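Local structure of aspartate semialdehyde dehydrogenase (Francisella tularensis subsp. tularensis, 4WOJ) at residues Leu181-Gln184 against Thr185-Ser189; Ser209-Ser212 against Ser213-Pro216; Ile215-Lys219 against Thr220-Leu224. The protein probably catalyses the NADPH-dependent reductive dephosphorylation of L-aspartyl-4-phosphate to L-aspartate-semialdehyde, a step on the way to lysine, methionine and threonine. All blocks are in the same frame, centred on the assembly; numbering follows the deposited sequence.

Contact 1: residues Leu181-Gln184 against Thr185-Ser189; sequences LLQQ and TSLLS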
# COMPACT_ATOMS: atom_id res chain seq x y z
N LEU B 181 -1.81 17.27 -3.07
CA LEU B 181 -1.20 16.38 -2.09
C LEU B 181 -0.07 17.11 -1.39
O LEU B 181 0.05 17.04 -0.14
CB LEU B 181 -0.70 15.06 -2.72
CG LEU B 181 0.30 14.25 -1.86
CD1 LEU B 181 -0.25 13.81 -0.53
CD2 LEU B 181 0.80 13.04 -2.60
N LEU B 182 0.78 17.76 -2.18
CA LEU B 182 1.92 18.51 -1.60
C LEU B 182 1.41 19.56 -0.65
O LEU B 182 1.94 19.76 0.41
CB LEU B 182 2.79 19.16 -2.66
CG LEU B 182 3.57 18.20 -3.57
CD1 LEU B 182 4.16 18.96 -4.75
CD2 LEU B 182 4.64 17.46 -2.79
N GLN B 183 0.31 20.19 -1.02
CA GLN B 183 -0.23 21.27 -0.21
C GLN B 183 -0.91 20.79 1.08
O GLN B 183 -0.68 21.33 2.17
CB GLN B 183 -1.18 22.09 -1.06
CG GLN B 183 -2.14 22.93 -0.28
CD GLN B 183 -2.44 24.17 -1.04
OE1 GLN B 183 -3.02 24.10 -2.12
NE2 GLN B 183 -2.01 25.32 -0.50
N GLN B 184 -1.75 19.78 0.98
CA GLN B 184 -2.30 19.14 2.18
C GLN B 184 -1.17 18.91 3.18
O GLN B 184 -1.25 19.31 4.32
CB GLN B 184 -2.96 17.81 1.86
CG GLN B 184 -4.22 17.93 1.04
CD GLN B 184 -4.62 16.60 0.40
OE1 GLN B 184 -3.99 15.56 0.66
NE2 GLN B 184 -5.68 16.62 -0.46
N THR B 185 -0.11 18.28 2.72
CA THR B 185 1.03 17.90 3.57
C THR B 185 1.74 19.12 4.16
O THR B 185 2.25 19.09 5.29
CB THR B 185 2.03 17.09 2.73
OG1 THR B 185 1.31 16.18 1.91
CG2 THR B 185 2.99 16.34 3.59
N SER B 186 1.79 20.18 3.38
CA SER B 186 2.42 21.43 3.81
C SER B 186 1.65 22.04 4.96
O SER B 186 2.23 22.32 6.01
CB SER B 186 2.49 22.42 2.66
OG SER B 186 2.76 23.73 3.16
N LEU B 187 0.35 22.20 4.75
CA LEU B 187 -0.52 22.79 5.77
C LEU B 187 -0.57 22.01 7.08
O LEU B 187 -0.41 22.59 8.17
CB LEU B 187 -1.94 22.92 5.23
CG LEU B 187 -2.08 23.85 4.01
CD1 LEU B 187 -3.46 23.69 3.38
CD2 LEU B 187 -1.82 25.30 4.40
N LEU B 188 -0.76 20.70 6.97
CA LEU B 188 -0.71 19.83 8.14
C LEU B 188 0.61 19.92 8.85
O LEU B 188 0.66 19.83 10.07
CB LEU B 188 -0.90 18.37 7.75
CG LEU B 188 -2.15 18.04 7.00
CD1 LEU B 188 -2.10 16.58 6.60
CD2 LEU B 188 -3.34 18.31 7.87
N SER B 189 1.69 20.08 8.10
CA SER B 189 3.02 20.22 8.72
C SER B 189 3.14 21.50 9.52
O SER B 189 3.85 21.54 10.52
CB SER B 189 4.15 20.19 7.69
OG SER B 189 4.09 19.04 6.86
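At the flat peptide group that carries Leu181 O, Thr185 N and Thr185 OG1 reach the oxygen from opposite sides of its plane, each tilted moderately out of it. This is the threonine-to-carbonyl bond of an alpha helix, made one turn on within helix 175-191 of the dimerisation domain. The hydroxyl bond is short, 2.6 Å from Thr185 OG1 to Leu181 O, and the donor is tilted 29° from the carbonyl plane; the helical bond from Thr185 N to the same oxygen measures 3.1 Å. With chi1 at -42°, OG1 stands beside its own backbone N, from where it folds back along the helix, and the bond to Leu181 O holds the hydroxyl in this rotation. The other flat group, the amide of Gln184, reaches off the helix to the neighbouring loop: NE2 binds Pro216 O and Thr220 OG1, and OE1 accepts from Leu224 N. On the more open side Gln183 and Leu187 run side by side, pointing the same way, with Gln183 CG 4.0 Å from Leu187 CD1. Thr185 of the second subunit packs on Thr185, which places this turn in the dimer interface. Leu188 fits closely against the backbone, its CG 3.1 Å from Gln184 O. Beside the threonine hydroxyl, Leu181 CD1 lies 3.7 Å from Thr185 OG1.

Contact 2: residues Ser209-Ser212 against Ser213-Pro216; sequences SKDS and SKIP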
# COMPACT_ATOMS: atom_id res chain seq x y z
N SER B 209 -7.24 17.16 8.95
CA SER B 209 -7.27 16.57 7.60
C SER B 209 -8.70 16.48 7.06
O SER B 209 -8.93 16.60 5.84
CB SER B 209 -6.61 15.18 7.58
OG SER B 209 -7.47 14.17 8.05
N LYS B 210 -9.65 16.27 7.97
CA LYS B 210 -11.07 16.14 7.62
C LYS B 210 -11.83 17.43 7.31
O LYS B 210 -12.93 17.36 6.79
CB LYS B 210 -11.82 15.43 8.74
CG LYS B 210 -11.61 13.94 8.69
CD LYS B 210 -12.26 13.22 9.87
CE LYS B 210 -11.17 12.74 10.80
NZ LYS B 210 -11.67 12.36 12.15
N ASP B 211 -11.27 18.58 7.66
CA ASP B 211 -11.91 19.88 7.34
C ASP B 211 -11.61 20.39 5.93
O ASP B 211 -10.52 20.92 5.66
CB ASP B 211 -11.48 20.97 8.34
CG ASP B 211 -12.43 22.16 8.36
OD1 ASP B 211 -13.37 22.24 7.51
OD2 ASP B 211 -12.24 23.04 9.23
N SER B 212 -12.58 20.25 5.04
CA SER B 212 -12.42 20.67 3.63
C SER B 212 -12.28 22.16 3.41
O SER B 212 -11.99 22.60 2.31
CB SER B 212 -13.59 20.20 2.78
OG SER B 212 -14.38 19.27 3.48
N SER B 213 -12.54 22.94 4.44
CA SER B 213 -12.39 24.38 4.34
C SER B 213 -11.02 24.86 4.83
O SER B 213 -10.69 26.04 4.71
CB SER B 213 -13.48 25.07 5.15
OG SER B 213 -13.13 25.03 6.51
N LYS B 214 -10.26 23.96 5.43
CA LYS B 214 -8.91 24.26 5.92
C LYS B 214 -7.87 23.55 5.07
O LYS B 214 -6.80 24.08 4.76
CB LYS B 214 -8.75 23.77 7.35
CG LYS B 214 -9.70 24.40 8.35
CD LYS B 214 -9.12 25.65 9.00
CE LYS B 214 -9.94 26.09 10.21
NZ LYS B 214 -9.05 26.27 11.39
N ILE B 215 -8.20 22.32 4.70
CA ILE B 215 -7.33 21.46 3.95
C ILE B 215 -7.99 21.09 2.65
O ILE B 215 -8.94 20.30 2.66
CB ILE B 215 -7.12 20.14 4.71
CG1 ILE B 215 -6.41 20.40 6.05
CG2 ILE B 215 -6.34 19.15 3.85
CD1 ILE B 215 -5.17 21.25 5.95
N PRO B 216 -7.48 21.61 1.53
CA PRO B 216 -8.12 21.37 0.26
C PRO B 216 -8.08 19.91 -0.15
O PRO B 216 -7.02 19.31 -0.14
CB PRO B 216 -7.27 22.19 -0.70
CG PRO B 216 -5.93 22.13 -0.11
CD PRO B 216 -6.15 22.21 1.37
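Asp211 swings its carboxylate away from its own backbone N (chi1 -161°) and forward over the turn, while Ser213, with chi1 at 78°, holds OG between its N and its carbonyl carbon. The two rotations bring hydroxyl and carboxylate together: Ser213 OG donates to Asp211 OD1 over 3.0 Å, and Ser213 N reaches the same oxygen over a longer 3.3 Å. Both donors come from one face of the carboxylate, well above its plane, so a single residue grips OD1 twice from one side. The other oxygen faces the aliphatic start of Lys214, with Asp211 OD2 only 3.0 Å from Lys214 CG, a tight fit. Lys214 then bends at chi2 (-91°), and its chain crosses the aspartate at a slant without closing a salt bridge; Lys214 NZ remains 5.0 Å from Asp211 OD2, near enough for a modest favourable attraction at most.

In the backbone, Asp211 O takes two donors, Ile215 N at 2.9 Å and Lys214 N at 3.1 Å. The first lies almost in line with the carbonyl, whereas the second arrives from above its plane. Ile215 is buried; its CB lies 3.6 Å from Asp211 O, and its side chain rests on Gln184 and Leu187 of helix 175-191 and on Leu208 of helix 198-209. Ser209, just ahead of the turn, binds Gln321 of the second subunit through OG as well as Arg206 O. The side-chain oxygen of Asp211 bonded to the N two residues on makes an Asx turn; laid over a type I beta turn whose first carbonyl also accepts from the fourth and fifth residues, it completes an Asx motif.

Contact 3: residues Ile215-Lys219 against Thr220-Leu224; sequences IPQQK and TVQTL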
# COMPACT_ATOMS: atom_id res chain seq x y z
N ILE B 215 -8.20 22.32 4.70
CA ILE B 215 -7.33 21.46 3.95
C ILE B 215 -7.99 21.09 2.65
O ILE B 215 -8.94 20.30 2.66
CB ILE B 215 -7.12 20.14 4.71
CG1 ILE B 215 -6.41 20.40 6.05
CG2 ILE B 215 -6.34 19.15 3.85
CD1 ILE B 215 -5.17 21.25 5.95
N PRO B 216 -7.48 21.61 1.53
CA PRO B 216 -8.12 21.37 0.26
C PRO B 216 -8.08 19.91 -0.15
O PRO B 216 -7.02 19.31 -0.14
CB PRO B 216 -7.27 22.19 -0.70
CG PRO B 216 -5.93 22.13 -0.11
CD PRO B 216 -6.15 22.21 1.37
N GLN B 217 -9.23 19.37 -0.51
CA GLN B 217 -9.34 17.96 -0.79
C GLN B 217 -10.33 17.62 -1.89
O GLN B 217 -10.77 16.50 -2.00
CB GLN B 217 -9.73 17.22 0.47
CG GLN B 217 -10.80 17.90 1.31
CD GLN B 217 -10.84 17.34 2.72
OE1 GLN B 217 -11.53 16.34 2.96
NE2 GLN B 217 -10.11 17.97 3.65
N GLN B 218 -10.69 18.59 -2.71
CA GLN B 218 -11.66 18.33 -3.76
C GLN B 218 -11.07 17.44 -4.84
O GLN B 218 -11.76 16.55 -5.37
CB GLN B 218 -12.17 19.62 -4.42
CG GLN B 218 -12.86 20.63 -3.51
CD GLN B 218 -13.54 20.04 -2.28
OE1 GLN B 218 -13.13 20.29 -1.12
NE2 GLN B 218 -14.56 19.24 -2.51
N LYS B 219 -9.80 17.67 -5.15
CA LYS B 219 -9.11 16.91 -6.20
C LYS B 219 -8.89 15.45 -5.81
O LYS B 219 -9.00 14.58 -6.65
CB LYS B 219 -7.76 17.54 -6.54
CG LYS B 219 -7.82 19.01 -6.93
CD LYS B 219 -8.42 19.21 -8.31
CE LYS B 219 -8.80 20.66 -8.55
NZ LYS B 219 -7.77 21.61 -8.04
N THR B 220 -8.53 15.21 -4.56
CA THR B 220 -8.34 13.86 -4.04
C THR B 220 -9.57 13.41 -3.31
O THR B 220 -9.59 12.29 -2.77
CB THR B 220 -7.16 13.74 -3.05
OG1 THR B 220 -7.34 14.63 -1.96
CG2 THR B 220 -5.88 14.06 -3.71
N VAL B 221 -10.60 14.27 -3.27
CA VAL B 221 -11.89 13.93 -2.67
C VAL B 221 -11.84 13.88 -1.15
O VAL B 221 -12.71 14.45 -0.47
CB VAL B 221 -12.44 12.61 -3.24
CG1 VAL B 221 -13.91 12.45 -2.88
CG2 VAL B 221 -12.27 12.57 -4.74
N GLN B 222 -10.82 13.18 -0.62
CA GLN B 222 -10.45 13.24 0.80
C GLN B 222 -8.99 13.56 0.89
O GLN B 222 -8.27 13.49 -0.08
CB GLN B 222 -10.73 11.92 1.51
CG GLN B 222 -12.16 11.39 1.34
CD GLN B 222 -13.20 12.08 2.24
OE1 GLN B 222 -12.87 12.91 3.11
NE2 GLN B 222 -14.45 11.74 2.03
N THR B 223 -8.54 13.91 2.07
CA THR B 223 -7.13 14.14 2.25
C THR B 223 -6.33 12.84 2.02
O THR B 223 -6.61 11.82 2.64
CB THR B 223 -6.86 14.69 3.65
OG1 THR B 223 -7.52 15.96 3.80
CG2 THR B 223 -5.38 14.87 3.84
N LEU B 224 -5.33 12.90 1.14
CA LEU B 224 -4.45 11.76 0.86
C LEU B 224 -3.24 11.72 1.81
O LEU B 224 -2.72 10.65 2.12
CB LEU B 224 -4.00 11.80 -0.60
CG LEU B 224 -3.04 10.73 -1.14
CD1 LEU B 224 -3.56 9.34 -0.84
CD2 LEU B 224 -2.80 10.90 -2.63
O HOH W 1 -10.75 14.42 4.40
O HOH W 2 -14.13 15.71 1.75
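Two tight reversals of a partly buried loop bring Gln217 against Gln222 and Thr223, in the long connection between helix 198-209 and helix 242-255 of the dimerisation domain. A type I beta turn spans Gln218 to Val221, closed by a weak bond from Val221 N to Gln218 O at 3.3 Å. A classic gamma turn, Thr220 to Gln222, overlaps its end; here Val221 takes a positive phi of 73° and Gln222 N makes a weak bond to Thr220 O. Both turns are braced from helix 175-191, where Glu180 accepts from Lys219 N and Thr220 N.

Gln217 fills the inside of the bend. Its chi1 of 42° puts CG between the backbone N and the carbonyl carbon, and from there the extended chain carries the amide across to the far limb. Gln217 NE2 turns back to Ile215 O, 2.8 Å away, which lies close to the amide plane; Ser209 O is its second acceptor, so two carbonyls hold the group's rotation. OE1 consequently faces the other limb through water. Thr223 N donates to water 1 over 3.3 Å, and this water probably bridges on to Gln217 OE1. Water 2 probably makes a second bridge, standing 2.9 Å from Gln217 OE1 and equally far from Val221 O. The amide of Gln222 crosses that of Gln217 with their planes 69° apart, and the OE1 atoms of Gln217 and Gln222 stay 3.7 Å from each other. Gln321 of the second subunit packs on Gln222 and Thr223. Thr223 gives its hydroxyl to Ser209 O, and the side chains of Ile215 and Thr223 cross at about a right angle, with Ile215 CG2 3.4 Å from Thr223 OG1.

Contact 1 is the buried member, a regular helical turn at the dimer interface, while contacts 2 and 3 are partly buried turns of the irregular loop that runs over helix 175-191. Contacts 2 and 3 share Ile215 and Pro216, with centres about 7 Å apart. The chemistry shifts accordingly: repeating backbone bonds plus one hydroxyl in contact 1, a carboxylate-led turn in contact 2, and amide and water bridges in contact 3. Gln184 is the polar bridge from helix to loop; Leu187 adds an apolar one, packing on Ile215 and Pro216. All three touch the second subunit, contact 1 through its own helix and contacts 2 and 3 through Gln321 of that subunit.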